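Local coordinates for Ice-binding protein 1 (Shewanella frigidimarina, PDB 6BG8) that adsorbs its bacterium onto ice and inhibits ice-crystal growth, lowering the freezing point below the melting point, this piece being its C-terminal DUF3494 ice-binding domain, at residues G68-P73 / A82-F87; G33-L38 / S43-F48; V52-F57 / T72-V77; L4-G9 / N181-T186. All blocks are in the same frame, centred on the assembly; numbering follows the deposited sequence. Where two conformers were deposited one is given.

Contact 1 (G68-P73 / A82-F87); sequences GDDSTP and ASMVAF
The carboxylate of D70, whose CB packs on M84, is gripped at both oxygens: OD1 forms a salt bridge with R42 NE, and OD2 accepts a hydrogen bond from the backbone N of A67. With the carboxylate held there, CB faces the methionine. The terminal methyl of M84 meets it, CE lying 3.9 Å from D70 CB. M84 gets to this spot by folding back on itself: CG leaves anti to the backbone N (chi1 -168°), then the chain bends at both chi2 and chi3. The chi1 setting places M84 CG 4.3 Å from G68 CA; the two bends then bring CE round to D70. Nearer the helix backbone, M84 CB lies 4.0 Å from the carbonyl O of D70. One residue further on, V85 adds a looser touch, CG2 to G68 O at 4.2 Å. No direct hydrogen bond crosses between the segments.

In fold terms, this is where the loop after strand 65-66 passes the start of helix 84-103, the long helix that runs beside the beta-solenoid in DUF3494 proteins. S83 is the N-cap of that helix. Its OG accepts from A86 N at 3.1 Å, with an N-H...O angle of 157°, tying down an amide of the first turn. In the facing loop S71 OG donates to P73 O at 2.8 Å, bridging the cis peptide that precedes P73.

Contact 2 (G33-L38 / S43-F48); sequences GDLGIL and SYYAGF
I37 and Y45 make a CH-pi contact almost square on the ring. I37 CD1 sits 3.4 Å from the centroid of the Y45 ring and only 4° off its normal, close to all six ring carbons at once. The extended end of the isoleucine (chi2 173°) carries CD1 out to the middle of the face, and CG1 follows at 3.7 Å from Y45 CZ, the two side chains running antiparallel alongside each other.

Apolar packing fills in around this pair. I37 CD1 also reaches Y44 CB at 4.1 Å, although the Y44 ring itself turns away. L35 works with two aromatics: its CB is 4.1 Å from Y45 CE1, and its CD2 lies over one face of F48, 4.0 Å from CZ. F57 closes the cluster, stacked on F48 and edge-to-face with Y45.

Polar atoms of the two segments come close without bonding. Y45 OH lies 3.2 Å from L35 O, with no hydrogen bond between them, and 3.3 Å from G36 N, whose N-H is badly angled. The phenol's hydrogen bond goes instead to Y66 O on the neighbouring strand 65-66.

In the solenoid typical of DUF3494 domains, these side chains lie between two faces. Strand 34-37 runs parallel between strands 14-18 and 65-66, while the short, loosely paired strand 45-46 is at the edge of another parallel sheet, next to 21-24.

Contact 3 (V52-F57 / T72-V77); sequences VNAGEF and TPPYVV
With CG placed beside its own backbone N (chi1 -65°) and the ring turned square to the CA-CB-CG plane (chi2 90°), Y75 presents one face to A54. The methyl is the partner: A54 CB lies 4.0 Å from the ring centroid in a CH-pi contact, displaced from the middle toward the rim and nearest to CD2. The next residue crowds the same side of the tyrosine. G55 N comes within 3.3 Å of Y75 CE2, at an oblique position. A54 CB is also close to the residue before the tyrosine, lying 3.4 Å from P74 O and 3.9 Å from P74 CG.

Two loops at one end of the solenoid meet here, neither with regular secondary structure. The first is a type II beta turn from N53 to E56, closed by E56 N to N53 O at 2.9 Å, with A54 and G55 at its corners; the glycine has the positive phi (100°) usual at the third position of such a turn. The E56 carboxylate reaches back over the turn, OE1 accepting from N53 N at 2.9 Å. The second loop has cis peptides before both P73 and P74, and T72 OG1 bridges it by donating to Y75 O at 2.8 Å.

Water 1 links the loops beside the ring, in its plane at the edge: it accepts from V76 N at 2.9 Å and donates weakly to A54 O. Behind the turn, G55 O accepts from S65 OG, and the other residues packing on Y75 include R42 and D70.

Contact 4 (L4-G9 / N181-T186); sequences LAPELG and NIYWRT
P6 covers the ring of Y183 and A5 touches its phenol end where the N-terminal segment crosses the beta-solenoid, a parallel-stranded fold characteristic of DUF3494 ice-binding domains. Strand 182-186 is one strand of a solenoid face, paired in parallel with 154-158 and 197-204. A5 comes first along the segment: its CB is 3.6 Å from Y183 OH and 3.8 Å from CE1, obliquely placed to the ring.

P6 follows with the main contact. Its ring carbon CD sits over the centre of the tyrosine, 3.7 Å from the centroid and 10° off the normal, a CH-pi contact, while CG leans over to 3.5 Å from Y183 CE2. A chi1 of -61° swings the Y183 ring out from the strand toward the loop, where the proline meets it. L102 of helix 84-103 touches both P6 and Y183, so the proline is wedged between that helix and strand 182-186.

The carbonyl of P6 and the phenol are joined through solvent. Water 2 donates to P6 O at 2.7 Å and lies an equal 2.7 Å from Y183 OH; no direct hydrogen bond crosses between the segments. L8, two residues on, packs on F203 of the neighbouring strand 197-204 and reaches the tyrosine more loosely, its CD1 standing 4.4 Å from Y183 CE2.

Overall arrangement
Contacts 1, 2 and 3 cluster at one end of the solenoid, their centres about 11 to 15 Å apart, and tie together its loops and strands there. The centre of contact 4 is about 22 to 30 Å from theirs, closer to the geometric centre of the domain. Along the chain contact 2 comes first and contact 3 follows; contacts 3 and 1 share T72 and P73, and Y75 packs on D70 where they meet. F57 joins contact 3 to the aromatic cluster of contact 2. Contact 4 encloses all three in sequence, joining the N-terminal segment to the solenoid's strands and to helix 84-103, which begins in contact 1. All four lie away from the probable ice-binding motif at 212-215.

Contact 1 (G68-P73 / A82-F87)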
loop_
_atom_site.group_PDB
_atom_site.type_symbol
_atom_site.label_atom_id
_atom_site.label_comp_id
_atom_site.label_asym_id
_atom_site.label_seq_id
_atom_site.Cartn_x
_atom_site.Cartn_y
_atom_site.Cartn_z
ATOM N N GLY A 68 11.722 -15.415 -2.088
ATOM C CA GLY A 68 12.873 -15.951 -1.377
ATOM C C GLY A 68 13.497 -17.176 -2.014
ATOM O O GLY A 68 14.658 -17.490 -1.716
ATOM N N ASP A 69 12.761 -17.881 -2.866
ATOM C CA ASP A 69 13.344 -19.005 -3.591
ATOM C C ASP A 69 14.117 -18.569 -4.832
ATOM O O ASP A 69 14.718 -19.424 -5.491
ATOM C CB ASP A 69 12.250 -20.007 -3.988
ATOM C CG ASP A 69 11.303 -19.448 -5.028
ATOM O OD1 ASP A 69 10.777 -18.335 -4.795
ATOM O OD2 ASP A 69 11.090 -20.103 -6.080
ATOM N N ASP A 70 14.125 -17.275 -5.160
ATOM C CA ASP A 70 14.833 -16.793 -6.347
ATOM C C ASP A 70 16.312 -17.131 -6.252
ATOM O O ASP A 70 17.013 -16.647 -5.355
ATOM C CB ASP A 70 14.654 -15.279 -6.505
ATOM C CG ASP A 70 13.276 -14.891 -7.018
ATOM O OD1 ASP A 70 12.518 -15.778 -7.445
ATOM O OD2 ASP A 70 12.947 -13.682 -6.988
ATOM N N SER A 71 16.792 -17.966 -7.173
ATOM C CA SER A 71 18.189 -18.369 -7.162
ATOM C C SER A 71 19.035 -17.405 -7.985
ATOM O O SER A 71 18.547 -16.747 -8.911
ATOM C CB SER A 71 18.344 -19.793 -7.705
ATOM O OG SER A 71 17.931 -19.880 -9.059
ATOM N N THR A 72 20.316 -17.330 -7.631
ATOM C CA THR A 72 21.326 -16.614 -8.403
ATOM C C THR A 72 22.359 -17.625 -8.883
ATOM O O THR A 72 23.038 -18.246 -8.049
ATOM C CB THR A 72 22.003 -15.524 -7.569
ATOM O OG1 THR A 72 21.044 -14.529 -7.188
ATOM C CG2 THR A 72 23.126 -14.855 -8.361
ATOM N N PRO A 73 22.506 -17.861 -10.195
ATOM C CA PRO A 73 21.688 -17.286 -11.274
ATOM C C PRO A 73 20.269 -17.842 -11.261
ATOM O O PRO A 73 20.036 -18.887 -10.642
ATOM C CB PRO A 73 22.437 -17.710 -12.549
ATOM C CG PRO A 73 23.261 -18.885 -12.143
ATOM C CD PRO A 73 23.617 -18.675 -10.708
ATOM N N ALA A 82 23.552 -9.910 1.207
ATOM C CA ALA A 82 24.410 -11.036 0.870
ATOM C C ALA A 82 23.665 -12.150 0.158
ATOM O O ALA A 82 24.293 -12.954 -0.540
ATOM C CB ALA A 82 25.060 -11.588 2.140
ATOM N N SER A 83 22.349 -12.216 0.323
ATOM C CA SER A 83 21.543 -13.289 -0.235
ATOM C C SER A 83 20.125 -12.775 -0.390
ATOM O O SER A 83 19.734 -11.778 0.228
ATOM C CB SER A 83 21.553 -14.525 0.663
ATOM O OG SER A 83 20.932 -14.212 1.902
ATOM N N MET A 84 19.358 -13.462 -1.235
ATOM C CA MET A 84 17.957 -13.101 -1.377
ATOM C C MET A 84 17.203 -13.333 -0.074
ATOM O O MET A 84 16.316 -12.554 0.283
ATOM C CB MET A 84 17.328 -13.885 -2.524
ATOM C CG MET A 84 15.971 -13.361 -2.927
ATOM S SD MET A 84 16.073 -11.739 -3.715
ATOM C CE MET A 84 16.637 -12.171 -5.368
ATOM N N VAL A 85 17.546 -14.401 0.653
ATOM C CA VAL A 85 16.925 -14.654 1.953
ATOM C C VAL A 85 17.138 -13.470 2.893
ATOM O O VAL A 85 16.210 -13.034 3.587
ATOM C CB VAL A 85 17.474 -15.961 2.557
ATOM C CG1 VAL A 85 17.076 -16.086 4.021
ATOM C CG2 VAL A 85 16.975 -17.157 1.764
ATOM N N ALA A 86 18.355 -12.923 2.927
ATOM C CA ALA A 86 18.613 -11.790 3.814
ATOM C C ALA A 86 17.810 -10.567 3.394
ATOM O O ALA A 86 17.341 -9.802 4.245
ATOM C CB ALA A 86 20.105 -11.466 3.840
ATOM N N PHE A 87 17.645 -10.360 2.085
ATOM C CA PHE A 87 16.845 -9.231 1.610
ATOM C C PHE A 87 15.389 -9.389 2.022
ATOM O O PHE A 87 14.754 -8.427 2.479
ATOM C CB PHE A 87 16.967 -9.115 0.089
ATOM C CG PHE A 87 15.912 -8.249 -0.555
ATOM C CD1 PHE A 87 15.890 -6.879 -0.338
ATOM C CD2 PHE A 87 14.948 -8.808 -1.386
ATOM C CE1 PHE A 87 14.924 -6.081 -0.933
ATOM C CE2 PHE A 87 13.980 -8.016 -1.992
ATOM C CZ PHE A 87 13.968 -6.645 -1.757
#

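Contact 2 (G33-L38 / S43-F48)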
loop_
_atom_site.group_PDB
_atom_site.type_symbol
_atom_site.label_atom_id
_atom_site.label_comp_id
_atom_site.label_asym_id
_atom_site.label_seq_id
_atom_site.Cartn_x
_atom_site.Cartn_y
_atom_site.Cartn_z
ATOM N N GLY A 33 7.875 0.804 -8.717
ATOM C CA GLY A 33 8.115 0.102 -7.471
ATOM C C GLY A 33 8.323 -1.374 -7.728
ATOM O O GLY A 33 7.988 -1.894 -8.795
ATOM N N ASP A 34 8.861 -2.047 -6.721
ATOM C CA ASP A 34 9.120 -3.481 -6.762
ATOM C C ASP A 34 7.913 -4.277 -6.265
ATOM O O ASP A 34 7.009 -3.751 -5.613
ATOM C CB ASP A 34 10.342 -3.820 -5.900
ATOM C CG ASP A 34 11.625 -3.243 -6.456
ATOM O OD1 ASP A 34 11.743 -3.137 -7.693
ATOM O OD2 ASP A 34 12.511 -2.886 -5.661
ATOM N N LEU A 35 7.921 -5.570 -6.572
ATOM C CA LEU A 35 6.945 -6.522 -6.059
ATOM C C LEU A 35 7.669 -7.532 -5.181
ATOM O O LEU A 35 8.778 -7.970 -5.509
ATOM C CB LEU A 35 6.228 -7.254 -7.198
ATOM C CG LEU A 35 4.903 -6.674 -7.704
ATOM C CD1 LEU A 35 5.010 -5.185 -8.016
ATOM C CD2 LEU A 35 4.404 -7.445 -8.932
ATOM N N GLY A 36 7.045 -7.905 -4.069
ATOM C CA GLY A 36 7.651 -8.909 -3.221
ATOM C C GLY A 36 6.650 -9.817 -2.550
ATOM O O GLY A 36 5.572 -9.368 -2.150
ATOM N N ILE A 37 6.999 -11.103 -2.444
ATOM C CA ILE A 37 6.295 -12.072 -1.616
ATOM C C ILE A 37 7.275 -12.535 -0.544
ATOM O O ILE A 37 8.420 -12.886 -0.855
ATOM C CB ILE A 37 5.771 -13.263 -2.444
ATOM C CG1 ILE A 37 4.782 -12.771 -3.515
ATOM C CG2 ILE A 37 5.135 -14.295 -1.536
ATOM C CD1 ILE A 37 4.341 -13.856 -4.510
ATOM N N LEU A 38 6.843 -12.498 0.717
ATOM C CA LEU A 38 7.768 -12.705 1.826
ATOM C C LEU A 38 7.831 -14.143 2.320
ATOM O O LEU A 38 8.896 -14.577 2.777
ATOM C CB LEU A 38 7.387 -11.814 3.018
ATOM C CG LEU A 38 7.405 -10.296 2.812
ATOM C CD1 LEU A 38 6.719 -9.613 3.984
ATOM C CD2 LEU A 38 8.818 -9.747 2.648
ATOM N N SER A 43 6.151 -19.157 -7.113
ATOM C CA SER A 43 4.954 -19.770 -7.679
ATOM C C SER A 43 3.673 -19.130 -7.154
ATOM O O SER A 43 2.604 -19.316 -7.748
ATOM C CB SER A 43 4.955 -21.268 -7.383
ATOM O OG SER A 43 4.974 -21.508 -5.991
ATOM N N TYR A 44 3.749 -18.358 -6.078
ATOM C CA TYR A 44 2.561 -17.716 -5.544
ATOM C C TYR A 44 2.258 -16.377 -6.210
ATOM O O TYR A 44 1.259 -15.747 -5.856
ATOM C CB TYR A 44 2.695 -17.554 -4.019
ATOM C CG TYR A 44 2.262 -18.797 -3.267
ATOM C CD1 TYR A 44 3.034 -19.949 -3.282
ATOM C CD2 TYR A 44 1.060 -18.825 -2.567
ATOM C CE1 TYR A 44 2.626 -21.094 -2.591
ATOM C CE2 TYR A 44 0.646 -19.955 -1.885
ATOM C CZ TYR A 44 1.436 -21.089 -1.901
ATOM O OH TYR A 44 1.020 -22.214 -1.229
ATOM N N TYR A 45 3.090 -15.927 -7.157
ATOM C CA TYR A 45 2.681 -14.893 -8.101
ATOM C C TYR A 45 1.729 -15.511 -9.116
ATOM O O TYR A 45 2.018 -16.577 -9.669
ATOM C CB TYR A 45 3.892 -14.310 -8.835
ATOM C CG TYR A 45 4.749 -13.352 -8.046
ATOM C CD1 TYR A 45 4.285 -12.076 -7.721
ATOM C CD2 TYR A 45 6.032 -13.703 -7.651
ATOM C CE1 TYR A 45 5.082 -11.181 -7.006
ATOM C CE2 TYR A 45 6.834 -12.814 -6.932
ATOM C CZ TYR A 45 6.352 -11.555 -6.617
ATOM O OH TYR A 45 7.144 -10.672 -5.905
ATOM N N ALA A 46 0.594 -14.856 -9.363
ATOM C CA ALA A 46 -0.373 -15.347 -10.341
ATOM C C ALA A 46 -0.821 -14.219 -11.258
ATOM O O ALA A 46 -1.090 -13.101 -10.806
ATOM C CB ALA A 46 -1.598 -15.980 -9.664
ATOM N N GLY A 47 -0.908 -14.524 -12.555
ATOM C CA GLY A 47 -1.450 -13.605 -13.530
ATOM C C GLY A 47 -0.434 -12.721 -14.214
ATOM O O GLY A 47 -0.805 -11.988 -15.142
ATOM N N PHE A 48 0.828 -12.758 -13.790
ATOM C CA PHE A 48 1.861 -11.901 -14.353
ATOM C C PHE A 48 2.618 -12.628 -15.458
ATOM O O PHE A 48 2.587 -13.859 -15.570
ATOM C CB PHE A 48 2.833 -11.438 -13.264
ATOM C CG PHE A 48 2.193 -10.583 -12.210
ATOM C CD1 PHE A 48 2.051 -9.219 -12.408
ATOM C CD2 PHE A 48 1.718 -11.144 -11.029
ATOM C CE1 PHE A 48 1.458 -8.416 -11.435
ATOM C CE2 PHE A 48 1.119 -10.357 -10.057
ATOM C CZ PHE A 48 0.988 -8.985 -10.263
#

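Contact 3 (V52-F57 / T72-V77)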
loop_
_atom_site.group_PDB
_atom_site.type_symbol
_atom_site.label_atom_id
_atom_site.label_comp_id
_atom_site.label_asym_id
_atom_site.label_seq_id
_atom_site.Cartn_x
_atom_site.Cartn_y
_atom_site.Cartn_z
ATOM N N VAL A 52 11.900 -10.281 -20.128
ATOM C CA VAL A 52 13.159 -10.724 -20.716
ATOM C C VAL A 52 14.155 -11.091 -19.627
ATOM O O VAL A 52 14.802 -12.142 -19.684
ATOM C CB VAL A 52 13.731 -9.636 -21.644
ATOM C CG1 VAL A 52 15.196 -9.945 -21.982
ATOM C CG2 VAL A 52 12.890 -9.504 -22.899
ATOM N N ASN A 53 14.299 -10.229 -18.631
ATOM C CA ASN A 53 15.282 -10.412 -17.574
ATOM C C ASN A 53 14.641 -10.993 -16.317
ATOM O O ASN A 53 13.493 -10.690 -15.984
ATOM C CB ASN A 53 15.962 -9.084 -17.250
ATOM C CG ASN A 53 16.708 -8.521 -18.437
ATOM O OD1 ASN A 53 17.688 -9.107 -18.886
ATOM N ND2 ASN A 53 16.252 -7.374 -18.951
ATOM N N ALA A 54 15.405 -11.831 -15.620
ATOM C CA ALA A 54 14.912 -12.501 -14.419
ATOM C C ALA A 54 14.422 -11.491 -13.390
ATOM O O ALA A 54 15.160 -10.591 -12.984
ATOM C CB ALA A 54 16.011 -13.367 -13.803
ATOM N N GLY A 55 13.178 -11.667 -12.952
ATOM C CA GLY A 55 12.542 -10.781 -12.013
ATOM C C GLY A 55 11.595 -9.792 -12.655
ATOM O O GLY A 55 10.699 -9.279 -11.974
ATOM N N GLU A 56 11.763 -9.522 -13.949
ATOM C CA GLU A 56 10.873 -8.616 -14.656
ATOM C C GLU A 56 9.520 -9.265 -14.910
ATOM O O GLU A 56 9.414 -10.472 -15.141
ATOM C CB GLU A 56 11.484 -8.187 -15.993
ATOM C CG GLU A 56 12.665 -7.262 -15.858
ATOM C CD GLU A 56 13.249 -6.861 -17.197
ATOM O OE1 GLU A 56 13.159 -7.656 -18.154
ATOM O OE2 GLU A 56 13.800 -5.747 -17.291
ATOM N N PHE A 57 8.480 -8.440 -14.858
ATOM C CA PHE A 57 7.157 -8.779 -15.351
ATOM C C PHE A 57 6.795 -7.763 -16.422
ATOM O O PHE A 57 7.112 -6.578 -16.281
ATOM C CB PHE A 57 6.095 -8.730 -14.246
ATOM C CG PHE A 57 6.145 -9.874 -13.263
ATOM C CD1 PHE A 57 6.514 -11.154 -13.652
ATOM C CD2 PHE A 57 5.770 -9.663 -11.942
ATOM C CE1 PHE A 57 6.535 -12.197 -12.724
ATOM C CE2 PHE A 57 5.782 -10.694 -11.013
ATOM C CZ PHE A 57 6.167 -11.959 -11.393
ATOM N N THR A 72 20.316 -17.330 -7.631
ATOM C CA THR A 72 21.326 -16.614 -8.403
ATOM C C THR A 72 22.359 -17.625 -8.883
ATOM O O THR A 72 23.038 -18.246 -8.049
ATOM C CB THR A 72 22.003 -15.524 -7.569
ATOM O OG1 THR A 72 21.044 -14.529 -7.188
ATOM C CG2 THR A 72 23.126 -14.855 -8.361
ATOM N N PRO A 73 22.506 -17.861 -10.195
ATOM C CA PRO A 73 21.688 -17.286 -11.274
ATOM C C PRO A 73 20.269 -17.842 -11.261
ATOM O O PRO A 73 20.036 -18.887 -10.642
ATOM C CB PRO A 73 22.437 -17.710 -12.549
ATOM C CG PRO A 73 23.261 -18.885 -12.143
ATOM C CD PRO A 73 23.617 -18.675 -10.708
ATOM N N PRO A 74 19.334 -17.180 -11.958
ATOM C CA PRO A 74 19.521 -15.989 -12.785
ATOM C C PRO A 74 19.064 -14.684 -12.140
ATOM O O PRO A 74 19.268 -13.623 -12.725
ATOM C CB PRO A 74 18.641 -16.297 -13.993
ATOM C CG PRO A 74 17.466 -16.989 -13.369
ATOM C CD PRO A 74 17.992 -17.755 -12.161
ATOM N N TYR A 75 18.445 -14.761 -10.964
ATOM C CA TYR A 75 17.932 -13.564 -10.309
ATOM C C TYR A 75 19.072 -12.767 -9.660
ATOM O O TYR A 75 20.195 -13.255 -9.495
ATOM C CB TYR A 75 16.859 -13.955 -9.285
ATOM C CG TYR A 75 15.633 -14.557 -9.946
ATOM C CD1 TYR A 75 15.531 -15.928 -10.167
ATOM C CD2 TYR A 75 14.593 -13.748 -10.384
ATOM C CE1 TYR A 75 14.417 -16.470 -10.796
ATOM C CE2 TYR A 75 13.479 -14.289 -11.014
ATOM C CZ TYR A 75 13.399 -15.648 -11.211
ATOM O OH TYR A 75 12.297 -16.190 -11.835
ATOM N N VAL A 76 18.774 -11.513 -9.311
ATOM C CA VAL A 76 19.768 -10.564 -8.817
ATOM C C VAL A 76 19.382 -10.131 -7.409
ATOM O O VAL A 76 18.326 -9.515 -7.209
ATOM C CB VAL A 76 19.892 -9.337 -9.734
ATOM C CG1 VAL A 76 20.880 -8.335 -9.148
ATOM C CG2 VAL A 76 20.314 -9.766 -11.138
ATOM N N VAL A 77 20.264 -10.391 -6.457
ATOM C CA VAL A 77 20.022 -9.999 -5.061
ATOM C C VAL A 77 20.160 -8.486 -4.929
ATOM O O VAL A 77 21.185 -7.919 -5.352
ATOM C CB VAL A 77 21.002 -10.708 -4.131
ATOM C CG1 VAL A 77 20.793 -10.236 -2.691
ATOM C CG2 VAL A 77 20.851 -12.223 -4.255
HETATM O O HOH W 1 16.083 -10.570 -9.799
#

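Contact 4 (L4-G9 / N181-T186)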
loop_
_atom_site.group_PDB
_atom_site.type_symbol
_atom_site.label_atom_id
_atom_site.label_comp_id
_atom_site.label_asym_id
_atom_site.label_seq_id
_atom_site.Cartn_x
_atom_site.Cartn_y
_atom_site.Cartn_z
ATOM N N LEU A 4 3.958 12.308 12.852
ATOM C CA LEU A 4 5.196 11.677 12.423
ATOM C C LEU A 4 4.864 10.480 11.543
ATOM O O LEU A 4 4.073 9.616 11.929
ATOM C CB LEU A 4 6.019 11.238 13.637
ATOM C CG LEU A 4 7.342 10.521 13.342
ATOM C CD1 LEU A 4 8.299 11.462 12.605
ATOM C CD2 LEU A 4 7.985 10.005 14.631
ATOM N N ALA A 5 5.429 10.452 10.346
ATOM C CA ALA A 5 5.185 9.324 9.457
ATOM C C ALA A 5 6.001 8.118 9.907
ATOM O O ALA A 5 7.047 8.270 10.548
ATOM C CB ALA A 5 5.549 9.690 8.020
ATOM N N PRO A 6 5.553 6.907 9.579
ATOM C CA PRO A 6 6.346 5.719 9.901
ATOM C C PRO A 6 7.621 5.656 9.081
ATOM O O PRO A 6 7.743 6.253 8.010
ATOM C CB PRO A 6 5.411 4.558 9.537
ATOM C CG PRO A 6 4.530 5.130 8.445
ATOM C CD PRO A 6 4.281 6.552 8.915
ATOM N N GLU A 7 8.592 4.934 9.626
ATOM C CA GLU A 7 9.791 4.562 8.893
ATOM C C GLU A 7 9.504 3.277 8.128
ATOM O O GLU A 7 9.122 2.266 8.729
ATOM C CB GLU A 7 10.966 4.376 9.852
ATOM C CG GLU A 7 12.217 3.804 9.217
ATOM C CD GLU A 7 12.797 4.715 8.161
ATOM O OE1 GLU A 7 12.873 5.941 8.411
ATOM O OE2 GLU A 7 13.167 4.206 7.081
ATOM N N LEU A 8 9.679 3.312 6.807
ATOM C CA LEU A 8 9.439 2.118 6.001
ATOM C C LEU A 8 10.684 1.266 5.807
ATOM O O LEU A 8 10.559 0.084 5.479
ATOM C CB LEU A 8 8.869 2.493 4.621
ATOM C CG LEU A 8 7.341 2.441 4.528
ATOM C CD1 LEU A 8 6.705 3.281 5.625
ATOM C CD2 LEU A 8 6.847 2.882 3.139
ATOM N N GLY A 9 11.870 1.824 6.000
ATOM C CA GLY A 9 13.064 1.015 5.856
ATOM C C GLY A 9 13.146 0.446 4.457
ATOM O O GLY A 9 12.917 1.144 3.460
ATOM N N ASN A 181 2.579 10.791 1.557
ATOM C CA ASN A 181 2.412 11.176 2.954
ATOM C C ASN A 181 1.076 10.732 3.541
ATOM O O ASN A 181 0.722 11.170 4.643
ATOM C CB ASN A 181 2.574 12.694 3.101
ATOM C CG ASN A 181 3.983 13.162 2.779
ATOM O OD1 ASN A 181 4.952 12.435 2.990
ATOM N ND2 ASN A 181 4.103 14.380 2.269
ATOM N N ILE A 182 0.329 9.875 2.848
ATOM C CA ILE A 182 -0.940 9.345 3.332
ATOM C C ILE A 182 -0.750 7.876 3.678
ATOM O O ILE A 182 -0.126 7.130 2.916
ATOM C CB ILE A 182 -2.049 9.515 2.278
ATOM C CG1 ILE A 182 -2.184 10.991 1.904
ATOM C CG2 ILE A 182 -3.364 8.954 2.798
ATOM C CD1 ILE A 182 -2.863 11.176 0.564
ATOM N N TYR A 183 -1.315 7.456 4.808
ATOM C CA TYR A 183 -1.116 6.107 5.333
ATOM C C TYR A 183 -2.442 5.527 5.789
ATOM O O TYR A 183 -3.201 6.188 6.503
ATOM C CB TYR A 183 -0.121 6.120 6.499
ATOM C CG TYR A 183 1.239 6.621 6.090
ATOM C CD1 TYR A 183 1.533 7.977 6.113
ATOM C CD2 TYR A 183 2.226 5.740 5.666
ATOM C CE1 TYR A 183 2.773 8.444 5.723
ATOM C CE2 TYR A 183 3.466 6.193 5.283
ATOM C CZ TYR A 183 3.735 7.547 5.309
ATOM O OH TYR A 183 4.974 8.004 4.921
ATOM N N TRP A 184 -2.718 4.298 5.369
ATOM C CA TRP A 184 -3.930 3.581 5.725
ATOM C C TRP A 184 -3.523 2.299 6.431
ATOM O O TRP A 184 -2.781 1.493 5.869
ATOM C CB TRP A 184 -4.761 3.237 4.485
ATOM C CG TRP A 184 -5.133 4.408 3.635
ATOM C CD1 TRP A 184 -4.439 4.908 2.567
ATOM C CD2 TRP A 184 -6.296 5.230 3.780
ATOM N NE1 TRP A 184 -5.101 5.996 2.044
ATOM C CE2 TRP A 184 -6.243 6.211 2.772
ATOM C CE3 TRP A 184 -7.379 5.225 4.664
ATOM C CZ2 TRP A 184 -7.226 7.184 2.631
ATOM C CZ3 TRP A 184 -8.362 6.199 4.519
ATOM C CH2 TRP A 184 -8.274 7.163 3.514
ATOM N N ARG A 185 -4.032 2.092 7.640
ATOM C CA ARG A 185 -3.703 0.905 8.431
ATOM C C ARG A 185 -5.007 0.224 8.810
ATOM O O ARG A 185 -5.824 0.816 9.517
ATOM C CB ARG A 185 -2.920 1.286 9.692
ATOM C CG ARG A 185 -2.270 0.130 10.467
ATOM C CD ARG A 185 -3.270 -0.722 11.268
ATOM N NE ARG A 185 -4.045 0.023 12.261
ATOM C CZ ARG A 185 -4.697 -0.549 13.273
ATOM N NH1 ARG A 185 -4.661 -1.874 13.429
ATOM N NH2 ARG A 185 -5.388 0.195 14.127
ATOM N N THR A 186 -5.198 -1.019 8.376
ATOM C CA THR A 186 -6.387 -1.769 8.765
ATOM C C THR A 186 -5.976 -3.030 9.506
ATOM O O THR A 186 -5.074 -3.750 9.062
ATOM C CB THR A 186 -7.266 -2.131 7.554
ATOM O OG1 THR A 186 -6.522 -2.925 6.626
ATOM C CG2 THR A 186 -7.770 -0.866 6.857
HETATM O O HOH W 2 7.538 7.222 5.534
#